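Local coordinates for PH1570-like domain-containing protein (Pyrococcus horikoshii, PDB 2HQ4) that is of unknown function but has an alpha+beta fold built around one long antiparallel sheet flanked by helices, at residues N21-E26 and Y48-P53; F28-K33 and A151-K156; G126-G131 and L136-R141. All coordinates share one frame; numbering follows the deposited sequence.

Interaction 1. Residues N21-E26 and Y48-P53; sequences NGFKDE and YELYLP
Tyr51 OH donates a short hydrogen bond to Asp25 OD2, with 2.6 Å between the two oxygens. The hydroxyl meets OD2 on its syn side, 16° out of the carboxylate plane. OD2 in turn lies in the plane of the tyrosine ring, at its edge, 3.0 Å from Tyr51 CE2. Ring and carboxylate are turned 35° against each other. The other oxygen, Asp25 OD1, accepts from the backbone N of Phe28 and weakly from that of Lys27. Both carboxylate oxygens are therefore engaged, and the side chain is fixed from two directions. Asp25 reaches the helix with CG anti to its own backbone N (chi1 -168°). The contact places helix 40-55 against one face of the antiparallel sheet, where strand 22-25 runs between strands 16-19 and 30-36. On this face Phe23 points the same way as Asp25, two residues along the strand. Its ring atom CE2 meets Leu50 CD1 at 4.0 Å, obliquely to the ring. The same methyl lies 4.2 Å from Asp25 OD2, beside the buried polar bond. Leu43, Met46 and Ile47 of the helix also touch Phe23, and the ring of Phe28 meets that of Tyr51 edge-to-face.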
ATOM      1  N   ASN A  21      -8.229   0.804   7.107  1.00 18.16           N
ATOM      2  CA  ASN A  21      -6.789   0.816   6.779  1.00 17.11           C
ATOM      3  C   ASN A  21      -6.496  -0.119   5.613  1.00 16.62           C
ATOM      4  O   ASN A  21      -5.418  -0.729   5.558  1.00 15.08           O
ATOM      5  CB  ASN A  21      -5.922   0.397   8.006  1.00 16.06           C
ATOM      6  CG  ASN A  21      -6.077  -1.092   8.342  1.00 16.83           C
ATOM      7  OD1 ASN A  21      -7.176  -1.667   8.263  1.00 18.47           O
ATOM      8  ND2 ASN A  21      -4.980  -1.721   8.698  1.00 14.11           N
ATOM      9  N   GLY A  22      -7.425  -0.220   4.661  1.00 16.75           N
ATOM     10  CA  GLY A  22      -7.155  -1.101   3.499  1.00 16.65           C
ATOM     11  C   GLY A  22      -8.279  -1.163   2.502  1.00 16.85           C
ATOM     12  O   GLY A  22      -9.318  -0.490   2.650  1.00 17.14           O
ATOM     13  N   PHE A  23      -8.101  -1.986   1.467  1.00 17.59           N
ATOM     14  CA  PHE A  23      -9.217  -2.287   0.574  1.00 17.33           C
ATOM     15  C   PHE A  23      -9.082  -3.709   0.014  1.00 17.79           C
ATOM     16  O   PHE A  23      -7.973  -4.246  -0.061  1.00 14.40           O
ATOM     17  CB  PHE A  23      -9.397  -1.194  -0.524  1.00 17.41           C
ATOM     18  CG  PHE A  23      -8.329  -1.206  -1.625  1.00 18.51           C
ATOM     19  CD1 PHE A  23      -7.289  -0.290  -1.611  1.00 18.22           C
ATOM     20  CD2 PHE A  23      -8.438  -2.102  -2.712  1.00 17.52           C
ATOM     21  CE1 PHE A  23      -6.302  -0.285  -2.663  1.00 20.04           C
ATOM     22  CE2 PHE A  23      -7.486  -2.136  -3.713  1.00 15.41           C
ATOM     23  CZ  PHE A  23      -6.421  -1.220  -3.701  1.00 16.20           C
ATOM     24  N   LYS A  24     -10.227  -4.299  -0.335  1.00 16.88           N
ATOM     25  CA  LYS A  24     -10.305  -5.629  -0.904  1.00 19.60           C
ATOM     26  C   LYS A  24     -11.076  -5.556  -2.224  1.00 19.56           C
ATOM     27  O   LYS A  24     -12.265  -5.227  -2.229  1.00 19.67           O
ATOM     28  CB  LYS A  24     -11.059  -6.567   0.034  1.00 18.15           C
ATOM     29  CG  LYS A  24     -11.167  -8.009  -0.487  1.00 22.67           C
ATOM     30  CD  LYS A  24     -11.971  -8.906   0.484  1.00 23.02           C
ATOM     31  CE  LYS A  24     -11.934 -10.363  -0.020  1.00 31.88           C
ATOM     32  NZ  LYS A  24     -12.753 -11.270   0.820  1.00 33.69           N
ATOM     33  N   ASP A  25     -10.409  -5.908  -3.314  1.00 19.68           N
ATOM     34  CA  ASP A  25     -11.060  -5.885  -4.617  1.00 20.73           C
ATOM     35  C   ASP A  25     -11.083  -7.291  -5.203  1.00 21.64           C
ATOM     36  O   ASP A  25     -10.023  -7.827  -5.584  1.00 21.90           O
ATOM     37  CB  ASP A  25     -10.326  -4.938  -5.545  1.00 19.44           C
ATOM     38  CG  ASP A  25     -11.114  -4.662  -6.795  1.00 22.11           C
ATOM     39  OD1 ASP A  25     -11.391  -5.641  -7.528  1.00 20.88           O
ATOM     40  OD2 ASP A  25     -11.425  -3.485  -7.056  1.00 22.19           O
ATOM     41  N   GLU A  26     -12.272  -7.873  -5.274  1.00 21.78           N
ATOM     42  CA  GLU A  26     -12.406  -9.271  -5.757  1.00 23.68           C
ATOM     43  C   GLU A  26     -12.524  -9.374  -7.294  1.00 24.21           C
ATOM     44  O   GLU A  26     -12.410 -10.465  -7.849  1.00 24.50           O
ATOM     45  CB  GLU A  26     -13.580  -9.964  -5.077  1.00 23.67           C
ATOM     46  CG  GLU A  26     -13.451 -10.005  -3.567  1.00 26.68           C
ATOM     47  CD  GLU A  26     -14.467 -10.935  -2.928  1.00 33.87           C
ATOM     48  OE1 GLU A  26     -15.657 -10.623  -2.985  1.00 37.27           O
ATOM     49  OE2 GLU A  26     -14.088 -11.983  -2.355  1.00 40.07           O
ATOM     50  N   TYR A  48      -8.039   4.422  -8.019  1.00 19.86           N
ATOM     51  CA  TYR A  48      -8.123   5.204  -9.240  1.00 22.43           C
ATOM     52  C   TYR A  48      -7.494   4.478 -10.430  1.00 22.38           C
ATOM     53  O   TYR A  48      -8.108   4.354 -11.517  1.00 22.65           O
ATOM     54  CB  TYR A  48      -7.446   6.549  -9.003  1.00 22.68           C
ATOM     55  CG  TYR A  48      -7.546   7.545 -10.144  1.00 27.35           C
ATOM     56  CD1 TYR A  48      -8.608   8.461 -10.217  1.00 27.24           C
ATOM     57  CD2 TYR A  48      -6.553   7.603 -11.124  1.00 26.61           C
ATOM     58  CE1 TYR A  48      -8.683   9.403 -11.289  1.00 28.46           C
ATOM     59  CE2 TYR A  48      -6.629   8.519 -12.187  1.00 29.09           C
ATOM     60  CZ  TYR A  48      -7.688   9.411 -12.244  1.00 28.47           C
ATOM     61  OH  TYR A  48      -7.710  10.313 -13.286  1.00 31.93           O
ATOM     62  N   GLU A  49      -6.267   4.011 -10.235  1.00 21.89           N
ATOM     63  CA  GLU A  49      -5.558   3.328 -11.300  1.00 23.29           C
ATOM     64  C   GLU A  49      -6.273   2.029 -11.713  1.00 21.74           C
ATOM     65  O   GLU A  49      -6.336   1.736 -12.906  1.00 21.02           O
ATOM     66  CB  GLU A  49      -4.097   3.070 -10.908  1.00 23.08           C
ATOM     67  CG  GLU A  49      -3.335   2.241 -11.942  1.00 27.15           C
ATOM     68  CD  GLU A  49      -1.856   2.132 -11.652  1.00 28.42           C
ATOM     69  OE1 GLU A  49      -1.325   2.961 -10.873  1.00 33.09           O
ATOM     70  OE2 GLU A  49      -1.206   1.222 -12.230  1.00 36.62           O
ATOM     71  N   LEU A  50      -6.828   1.288 -10.749  1.00 19.48           N
ATOM     72  CA  LEU A  50      -7.543   0.049 -11.032  1.00 20.89           C
ATOM     73  C   LEU A  50      -8.809   0.249 -11.913  1.00 22.49           C
ATOM     74  O   LEU A  50      -9.105  -0.588 -12.779  1.00 20.89           O
ATOM     75  CB  LEU A  50      -7.920  -0.689  -9.749  1.00 20.24           C
ATOM     76  CG  LEU A  50      -6.862  -1.510  -8.988  1.00 20.83           C
ATOM     77  CD1 LEU A  50      -7.505  -2.138  -7.733  1.00 19.34           C
ATOM     78  CD2 LEU A  50      -6.268  -2.647  -9.918  1.00 20.74           C
ATOM     79  N   TYR A  51      -9.514   1.364 -11.689  1.00 22.25           N
ATOM     80  CA  TYR A  51     -10.824   1.617 -12.302  1.00 22.04           C
ATOM     81  C   TYR A  51     -10.783   2.648 -13.428  1.00 23.80           C
ATOM     82  O   TYR A  51     -11.756   2.791 -14.180  1.00 24.54           O
ATOM     83  CB  TYR A  51     -11.887   1.955 -11.210  1.00 21.71           C
ATOM     84  CG  TYR A  51     -12.301   0.685 -10.522  1.00 20.82           C
ATOM     85  CD1 TYR A  51     -13.271  -0.146 -11.100  1.00 21.45           C
ATOM     86  CD2 TYR A  51     -11.610   0.213  -9.393  1.00 20.56           C
ATOM     87  CE1 TYR A  51     -13.623  -1.374 -10.514  1.00 19.76           C
ATOM     88  CE2 TYR A  51     -11.943  -1.032  -8.787  1.00 20.50           C
ATOM     89  CZ  TYR A  51     -12.958  -1.807  -9.357  1.00 21.11           C
ATOM     90  OH  TYR A  51     -13.305  -3.006  -8.794  1.00 22.24           O
ATOM     91  N   LEU A  52      -9.640   3.310 -13.582  1.00 25.34           N
ATOM     92  CA  LEU A  52      -9.385   4.228 -14.690  1.00 27.97           C
ATOM     93  C   LEU A  52      -9.768   3.643 -16.050  1.00 27.95           C
ATOM     94  O   LEU A  52     -10.433   4.335 -16.835  1.00 28.88           O
ATOM     95  CB  LEU A  52      -7.926   4.699 -14.685  1.00 27.85           C
ATOM     96  CG  LEU A  52      -7.405   5.638 -15.753  1.00 29.47           C
ATOM     97  CD1 LEU A  52      -8.295   6.884 -15.817  1.00 27.48           C
ATOM     98  CD2 LEU A  52      -5.980   6.017 -15.374  1.00 30.83           C
ATOM     99  N   PRO A  53      -9.358   2.391 -16.343  1.00 28.45           N
ATOM    100  CA  PRO A  53      -9.758   1.803 -17.625  1.00 28.36           C
ATOM    101  C   PRO A  53     -11.270   1.712 -17.868  1.00 28.52           C
ATOM    102  O   PRO A  53     -11.692   1.873 -19.002  1.00 28.98           O
ATOM    103  CB  PRO A  53      -9.144   0.391 -17.570  1.00 28.76           C
ATOM    104  CG  PRO A  53      -7.928   0.535 -16.662  1.00 28.88           C
ATOM    105  CD  PRO A  53      -8.483   1.466 -15.587  1.00 27.88           C
TER

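Interaction 2. Residues F28-K33 and A151-K156; sequences FNVEVK and ANKILK
Lys153 lays the outer part of its side chain against Val30. From CB, which points toward the strand, the chain leaves the helix with CG anti to the carbonyl carbon (chi1 -64°). It then runs extended through CG and CD. CB and CG serve as the stem, and contact with the valine starts at CD, 4.2 Å from Val30 CG2. The next carbon, CE, comes closer, 3.8 Å from the same methyl. The two side chains cross obliquely, so one valine methyl rests against the last two methylenes of the lysine. At the end the chain bends: chi4 is -27°, away from a staggered value, and NZ stands 5.0 Å from Val30 CG2.

The next residue of the helix, Ile154, faces Val32, two places further along the strand. These two side chains reach toward each other tip to tip, with Ile154 CD1 3.9 Å from Val32 CG2. That methyl is placed anti to the backbone N of Val32, which directs it across to the helix.

The strand belongs to the hairpin of 22-25 and 30-36. It enters through a G1 beta bulge, in which Asn29 and Val30 both face Asp25. Val30 and Val32 alternate with Glu31, so both valines lie on the sheet face covered by helix 150-155. Met46 of helix 40-55 touches both Val32 and Ile154, so helix 40-55 packs on this same contact.

Only carbon atoms make the side-chain contacts between the two segments. Dispersion and burial of apolar surface should therefore account for the attraction. The lysine takes part through its methylenes, while its ammonium group lies past the valine and adds no polar bond between the segments.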
ATOM      1  N   PHE A  28     -10.306  -7.561  -9.341  1.00 23.30           N
ATOM      2  CA  PHE A  28      -8.892  -7.556  -9.699  1.00 23.61           C
ATOM      3  C   PHE A  28      -8.032  -8.414  -8.781  1.00 22.84           C
ATOM      4  O   PHE A  28      -6.861  -8.570  -9.053  1.00 24.64           O
ATOM      5  CB  PHE A  28      -8.370  -6.116  -9.819  1.00 22.70           C
ATOM      6  CG  PHE A  28      -9.056  -5.320 -10.892  1.00 25.07           C
ATOM      7  CD1 PHE A  28      -8.838  -5.621 -12.261  1.00 27.23           C
ATOM      8  CD2 PHE A  28      -9.933  -4.281 -10.566  1.00 24.79           C
ATOM      9  CE1 PHE A  28      -9.520  -4.904 -13.289  1.00 25.22           C
ATOM     10  CE2 PHE A  28     -10.572  -3.546 -11.566  1.00 24.37           C
ATOM     11  CZ  PHE A  28     -10.361  -3.863 -12.937  1.00 24.82           C
ATOM     12  N   ASN A  29      -8.631  -9.012  -7.749  1.00 21.97           N
ATOM     13  CA  ASN A  29      -7.915  -9.814  -6.755  1.00 22.11           C
ATOM     14  C   ASN A  29      -6.722  -8.999  -6.183  1.00 21.65           C
ATOM     15  O   ASN A  29      -5.552  -9.461  -6.222  1.00 20.35           O
ATOM     16  CB  ASN A  29      -7.460 -11.173  -7.359  1.00 23.59           C
ATOM     17  CG  ASN A  29      -6.845 -12.112  -6.319  1.00 26.20           C
ATOM     18  OD1 ASN A  29      -7.337 -12.239  -5.196  1.00 27.77           O
ATOM     19  ND2 ASN A  29      -5.775 -12.803  -6.717  1.00 28.74           N
ATOM     20  N   VAL A  30      -7.024  -7.786  -5.670  1.00 20.55           N
ATOM     21  CA  VAL A  30      -6.005  -6.898  -5.072  1.00 20.16           C
ATOM     22  C   VAL A  30      -6.488  -6.628  -3.650  1.00 20.19           C
ATOM     23  O   VAL A  30      -7.608  -6.196  -3.454  1.00 19.77           O
ATOM     24  CB  VAL A  30      -5.834  -5.556  -5.854  1.00 20.94           C
ATOM     25  CG1 VAL A  30      -4.901  -4.573  -5.128  1.00 19.61           C
ATOM     26  CG2 VAL A  30      -5.316  -5.779  -7.296  1.00 19.75           C
ATOM     27  N   GLU A  31      -5.648  -6.927  -2.664  1.00 20.25           N
ATOM     28  CA  GLU A  31      -5.992  -6.753  -1.259  1.00 20.78           C
ATOM     29  C   GLU A  31      -4.766  -6.133  -0.660  1.00 19.72           C
ATOM     30  O   GLU A  31      -3.642  -6.618  -0.871  1.00 17.64           O
ATOM     31  CB  GLU A  31      -6.240  -8.114  -0.574  1.00 21.01           C
ATOM     32  CG  GLU A  31      -7.369  -8.929  -1.234  1.00 23.89           C
ATOM     33  CD  GLU A  31      -7.681 -10.215  -0.521  1.00 25.34           C
ATOM     34  OE1 GLU A  31      -6.995 -10.523   0.470  1.00 30.57           O
ATOM     35  OE2 GLU A  31      -8.622 -10.915  -0.972  1.00 31.24           O
ATOM     36  N   VAL A  32      -4.981  -5.053   0.079  1.00 18.23           N
ATOM     37  CA  VAL A  32      -3.884  -4.339   0.727  1.00 17.42           C
ATOM     38  C   VAL A  32      -4.374  -3.743   2.062  1.00 17.63           C
ATOM     39  O   VAL A  32      -5.514  -3.271   2.147  1.00 16.66           O
ATOM     40  CB  VAL A  32      -3.236  -3.258  -0.215  1.00 17.71           C
ATOM     41  CG1 VAL A  32      -4.280  -2.220  -0.746  1.00 19.65           C
ATOM     42  CG2 VAL A  32      -1.988  -2.557   0.476  1.00 17.70           C
ATOM     43  N   LYS A  33      -3.534  -3.815   3.086  1.00 16.91           N
ATOM     44  CA  LYS A  33      -3.784  -3.112   4.351  1.00 18.40           C
ATOM     45  C   LYS A  33      -2.482  -2.414   4.726  1.00 17.45           C
ATOM     46  O   LYS A  33      -1.411  -2.829   4.298  1.00 17.10           O
ATOM     47  CB  LYS A  33      -4.192  -4.115   5.447  1.00 17.33           C
ATOM     48  CG  LYS A  33      -5.606  -4.742   5.300  1.00 22.39           C
ATOM     49  CD  LYS A  33      -5.961  -5.817   6.366  1.00 23.07           C
ATOM     50  CE  LYS A  33      -4.928  -6.935   6.486  1.00 28.77           C
ATOM     51  NZ  LYS A  33      -5.271  -8.065   7.494  1.00 31.27           N
ATOM     52  N   ALA A 151       2.995  -5.374  -5.107  1.00 17.69           N
ATOM     53  CA  ALA A 151       4.126  -4.490  -4.756  1.00 18.38           C
ATOM     54  C   ALA A 151       4.263  -3.313  -5.718  1.00 17.92           C
ATOM     55  O   ALA A 151       4.384  -2.196  -5.275  1.00 16.28           O
ATOM     56  CB  ALA A 151       5.486  -5.254  -4.666  1.00 17.72           C
ATOM     57  N   ASN A 152       4.248  -3.568  -7.031  1.00 18.09           N
ATOM     58  CA  ASN A 152       4.438  -2.477  -8.017  1.00 18.11           C
ATOM     59  C   ASN A 152       3.353  -1.416  -8.003  1.00 16.99           C
ATOM     60  O   ASN A 152       3.629  -0.262  -8.309  1.00 17.58           O
ATOM     61  CB  ASN A 152       4.600  -3.016  -9.463  1.00 17.71           C
ATOM     62  CG  ASN A 152       5.731  -4.084  -9.556  1.00 20.99           C
ATOM     63  OD1 ASN A 152       6.795  -3.839 -10.151  1.00 23.69           O
ATOM     64  ND2 ASN A 152       5.507  -5.231  -8.928  1.00 17.72           N
ATOM     65  N   LYS A 153       2.137  -1.832  -7.708  1.00 17.88           N
ATOM     66  CA  LYS A 153       0.986  -0.930  -7.598  1.00 19.06           C
ATOM     67  C   LYS A 153       1.195   0.077  -6.453  1.00 19.70           C
ATOM     68  O   LYS A 153       0.743   1.233  -6.547  1.00 20.02           O
ATOM     69  CB  LYS A 153      -0.267  -1.734  -7.342  1.00 18.58           C
ATOM     70  CG  LYS A 153      -0.635  -2.707  -8.524  1.00 21.16           C
ATOM     71  CD  LYS A 153      -1.947  -3.434  -8.182  1.00 21.38           C
ATOM     72  CE  LYS A 153      -2.401  -4.451  -9.276  1.00 22.01           C
ATOM     73  NZ  LYS A 153      -1.937  -4.146 -10.660  1.00 25.04           N
ATOM     74  N   ILE A 154       1.818  -0.392  -5.376  1.00 18.37           N
ATOM     75  CA  ILE A 154       2.180   0.445  -4.206  1.00 18.79           C
ATOM     76  C   ILE A 154       3.380   1.302  -4.486  1.00 20.24           C
ATOM     77  O   ILE A 154       3.354   2.520  -4.221  1.00 21.69           O
ATOM     78  CB  ILE A 154       2.396  -0.421  -2.915  1.00 17.65           C
ATOM     79  CG1 ILE A 154       1.094  -1.104  -2.493  1.00 15.79           C
ATOM     80  CG2 ILE A 154       2.917   0.412  -1.699  1.00 17.95           C
ATOM     81  CD1 ILE A 154       1.337  -2.346  -1.605  1.00 15.81           C
ATOM     82  N   LEU A 155       4.429   0.694  -5.045  1.00 22.27           N
ATOM     83  CA  LEU A 155       5.721   1.347  -5.229  1.00 24.02           C
ATOM     84  C   LEU A 155       5.580   2.594  -6.093  1.00 26.19           C
ATOM     85  O   LEU A 155       6.337   3.558  -5.920  1.00 25.70           O
ATOM     86  CB  LEU A 155       6.726   0.383  -5.856  1.00 24.26           C
ATOM     87  CG  LEU A 155       7.283  -0.762  -5.001  1.00 25.54           C
ATOM     88  CD1 LEU A 155       8.161  -1.727  -5.859  1.00 26.20           C
ATOM     89  CD2 LEU A 155       8.054  -0.173  -3.817  1.00 26.29           C
ATOM     90  N   LYS A 156       4.576   2.578  -6.976  1.00 26.98           N
ATOM     91  CA  LYS A 156       4.317   3.696  -7.907  1.00 29.73           C
ATOM     92  C   LYS A 156       3.925   5.007  -7.173  1.00 29.20           C
ATOM     93  O   LYS A 156       4.166   6.116  -7.679  1.00 27.98           O
ATOM     94  CB  LYS A 156       3.230   3.280  -8.889  1.00 28.74           C
ATOM     95  CG  LYS A 156       2.736   4.368  -9.815  1.00 34.14           C
ATOM     96  CD  LYS A 156       1.726   3.824 -10.836  1.00 33.82           C
ATOM     97  CE  LYS A 156       2.180   2.494 -11.414  1.00 38.59           C
ATOM     98  NZ  LYS A 156       1.211   2.033 -12.443  1.00 41.00           N
TER

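Interaction 3. Residues G126-G131 and L136-R141; sequences GYLAVG and LDPRGR
Leu136 pairs with Ala129 in a beta hairpin formed by strands 126-130 and 134-136. The pair is an antiparallel hydrogen-bonded one. Leu136 N donates to Ala129 O at 2.9 Å, and Ala129 N returns a nearly straight bond to Leu136 O at 3.0 Å, with an angle of 173° at the hydrogen. Both donors lie in the plane of the carbonyl they meet. Leu136 O also receives a CA-H contact from Leu128. The side chains of Ala129 and Leu136 share one face of the sheet, where Ile104 and Ile107 of helix 94-107 touch Leu136.

Asp137 brings CB to within 4.0 Å of Leu128 CD1 and then turns away. It starts a type I turn that ends at Gly140. Pro138 leans back toward the first strand: its CD lies 3.5 Å from Tyr127 O, and its CB packs against the backbone of Gly126. Arg139 N closes an Asx turn by donating to Asp137 OD1 at 2.7 Å. Gly140 ends the turn with a positive phi (82°), where a CB would press on the carbonyl O of Arg139. Arg141 N then reaches the same OD1 from the opposite face of the carboxylate, so two backbone groups grip one oxygen. The salt bridge of Arg141 uses the other oxygen: NE meets the syn lone pair of Asp137 OD2 at 2.8 Å, with OD2 near the guanidinium plane.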
ATOM      1  N   GLY A 126      15.946   6.849   3.029  1.00 24.44           N
ATOM      2  CA  GLY A 126      16.238   5.707   3.924  1.00 23.02           C
ATOM      3  C   GLY A 126      16.020   4.404   3.173  1.00 23.17           C
ATOM      4  O   GLY A 126      15.996   4.402   1.939  1.00 24.36           O
ATOM      5  N   TYR A 127      15.855   3.306   3.898  1.00 21.60           N
ATOM      6  CA  TYR A 127      15.731   1.985   3.291  1.00 22.06           C
ATOM      7  C   TYR A 127      14.269   1.628   3.002  1.00 21.48           C
ATOM      8  O   TYR A 127      13.363   1.949   3.814  1.00 20.18           O
ATOM      9  CB  TYR A 127      16.316   0.921   4.230  1.00 22.95           C
ATOM     10  CG  TYR A 127      17.818   1.022   4.375  1.00 26.35           C
ATOM     11  CD1 TYR A 127      18.656   0.677   3.304  1.00 29.38           C
ATOM     12  CD2 TYR A 127      18.409   1.448   5.580  1.00 28.29           C
ATOM     13  CE1 TYR A 127      20.043   0.759   3.411  1.00 30.19           C
ATOM     14  CE2 TYR A 127      19.828   1.547   5.705  1.00 27.54           C
ATOM     15  CZ  TYR A 127      20.624   1.202   4.613  1.00 29.20           C
ATOM     16  OH  TYR A 127      22.001   1.265   4.681  1.00 30.00           O
ATOM     17  N   LEU A 128      14.091   0.923   1.879  1.00 21.37           N
ATOM     18  CA  LEU A 128      12.825   0.363   1.413  1.00 21.07           C
ATOM     19  C   LEU A 128      13.003  -1.128   1.332  1.00 21.30           C
ATOM     20  O   LEU A 128      13.960  -1.608   0.698  1.00 22.11           O
ATOM     21  CB  LEU A 128      12.541   0.919  -0.009  1.00 20.76           C
ATOM     22  CG  LEU A 128      11.392   0.260  -0.797  1.00 21.11           C
ATOM     23  CD1 LEU A 128      10.059   0.687  -0.218  1.00 21.78           C
ATOM     24  CD2 LEU A 128      11.447   0.663  -2.254  1.00 22.38           C
ATOM     25  N   ALA A 129      12.111  -1.866   1.973  1.00 20.32           N
ATOM     26  CA  ALA A 129      12.186  -3.317   1.985  1.00 20.19           C
ATOM     27  C   ALA A 129      10.982  -3.837   1.255  1.00 20.07           C
ATOM     28  O   ALA A 129       9.849  -3.545   1.662  1.00 20.22           O
ATOM     29  CB  ALA A 129      12.203  -3.836   3.418  1.00 20.40           C
ATOM     30  N   VAL A 130      11.213  -4.579   0.177  1.00 19.53           N
ATOM     31  CA  VAL A 130      10.127  -5.159  -0.618  1.00 19.74           C
ATOM     32  C   VAL A 130      10.120  -6.689  -0.423  1.00 20.56           C
ATOM     33  O   VAL A 130      11.065  -7.389  -0.866  1.00 20.74           O
ATOM     34  CB  VAL A 130      10.211  -4.735  -2.140  1.00 19.95           C
ATOM     35  CG1 VAL A 130       9.020  -5.237  -2.933  1.00 18.77           C
ATOM     36  CG2 VAL A 130      10.350  -3.247  -2.295  1.00 20.15           C
ATOM     37  N   GLY A 131       9.059  -7.184   0.228  1.00 19.96           N
ATOM     38  CA  GLY A 131       8.824  -8.608   0.423  1.00 21.02           C
ATOM     39  C   GLY A 131       7.788  -9.141  -0.563  1.00 21.14           C
ATOM     40  O   GLY A 131       7.169  -8.375  -1.313  1.00 20.17           O
ATOM     41  N   LEU A 136       7.963  -2.295   3.506  1.00 16.48           N
ATOM     42  CA  LEU A 136       8.210  -1.320   4.559  1.00 18.07           C
ATOM     43  C   LEU A 136       8.874  -0.152   3.858  1.00 17.23           C
ATOM     44  O   LEU A 136       9.938  -0.330   3.261  1.00 17.62           O
ATOM     45  CB  LEU A 136       9.179  -1.887   5.622  1.00 18.41           C
ATOM     46  CG  LEU A 136       9.658  -0.850   6.684  1.00 19.31           C
ATOM     47  CD1 LEU A 136       8.481  -0.338   7.506  1.00 20.32           C
ATOM     48  CD2 LEU A 136      10.709  -1.461   7.626  1.00 19.35           C
ATOM     49  N   ASP A 137       8.264   1.026   3.901  1.00 19.07           N
ATOM     50  CA  ASP A 137       8.860   2.195   3.250  1.00 19.58           C
ATOM     51  C   ASP A 137       9.509   3.136   4.272  1.00 20.20           C
ATOM     52  O   ASP A 137       9.256   3.025   5.463  1.00 20.15           O
ATOM     53  CB  ASP A 137       7.861   2.906   2.298  1.00 21.24           C
ATOM     54  CG  ASP A 137       6.811   3.760   3.033  1.00 22.12           C
ATOM     55  OD1 ASP A 137       7.059   4.266   4.153  1.00 23.22           O
ATOM     56  OD2 ASP A 137       5.737   3.962   2.440  1.00 23.57           O
ATOM     57  N   PRO A 138      10.423   3.998   3.809  1.00 20.18           N
ATOM     58  CA  PRO A 138      11.077   4.894   4.723  1.00 21.44           C
ATOM     59  C   PRO A 138      10.243   6.061   5.231  1.00 21.08           C
ATOM     60  O   PRO A 138      10.775   6.884   5.960  1.00 21.83           O
ATOM     61  CB  PRO A 138      12.303   5.372   3.924  1.00 21.33           C
ATOM     62  CG  PRO A 138      11.889   5.292   2.529  1.00 21.24           C
ATOM     63  CD  PRO A 138      10.938   4.127   2.434  1.00 20.53           C
ATOM     64  N   ARG A 139       8.949   6.090   4.907  1.00 20.60           N
ATOM     65  CA  ARG A 139       8.021   7.042   5.503  1.00 20.45           C
ATOM     66  C   ARG A 139       7.264   6.448   6.650  1.00 21.06           C
ATOM     67  O   ARG A 139       6.346   7.076   7.215  1.00 21.37           O
ATOM     68  CB  ARG A 139       7.074   7.571   4.424  1.00 19.83           C
ATOM     69  CG  ARG A 139       7.788   8.533   3.551  1.00 17.63           C
ATOM     70  CD  ARG A 139       6.955   9.050   2.366  1.00 20.45           C
ATOM     71  NE  ARG A 139       7.794   9.982   1.621  1.00 21.38           N
ATOM     72  CZ  ARG A 139       7.333  10.889   0.761  1.00 24.33           C
ATOM     73  NH1 ARG A 139       6.050  10.998   0.552  1.00 21.85           N
ATOM     74  NH2 ARG A 139       8.161  11.709   0.155  1.00 22.86           N
ATOM     75  N   GLY A 140       7.684   5.254   7.041  1.00 19.73           N
ATOM     76  CA  GLY A 140       7.127   4.605   8.202  1.00 19.92           C
ATOM     77  C   GLY A 140       5.818   3.862   8.039  1.00 20.31           C
ATOM     78  O   GLY A 140       5.026   3.750   8.989  1.00 18.96           O
ATOM     79  N   ARG A 141       5.580   3.385   6.820  1.00 20.87           N
ATOM     80  CA  ARG A 141       4.340   2.691   6.493  1.00 20.39           C
ATOM     81  C   ARG A 141       4.698   1.277   6.080  1.00 20.06           C
ATOM     82  O   ARG A 141       5.677   1.055   5.318  1.00 20.87           O
ATOM     83  CB  ARG A 141       3.650   3.409   5.341  1.00 21.35           C
ATOM     84  CG  ARG A 141       3.466   4.881   5.674  1.00 22.25           C
ATOM     85  CD  ARG A 141       2.894   5.617   4.545  1.00 23.35           C
ATOM     86  NE  ARG A 141       3.766   5.724   3.371  1.00 21.44           N
ATOM     87  CZ  ARG A 141       3.476   6.545   2.388  1.00 26.33           C
ATOM     88  NH1 ARG A 141       2.383   7.285   2.511  1.00 32.83           N
ATOM     89  NH2 ARG A 141       4.251   6.663   1.329  1.00 27.61           N
TER

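From the N terminus, the first segment involved lies on strand 22-25, the third strand. Interaction 1 closes a loop of 21 residues holding strand 30-36 and the first part of helix 40-55. Interaction 2 starts inside that loop and ends near the C terminus, on helix 150-155, so the two cross. Interaction 3 is a short hairpin nested within the long loop of interaction 2. All reach the same sheet. Interactions 1 and 2 meet through the salt bridge of Glu49 with Lys156. Interaction 2 touches interaction 3 where Leu155 packs on Leu128 and Val130, and Ala151 on Val130. Interactions 1 and 3 stand about 22 Å apart between centres, on opposite sides of the chain's centre.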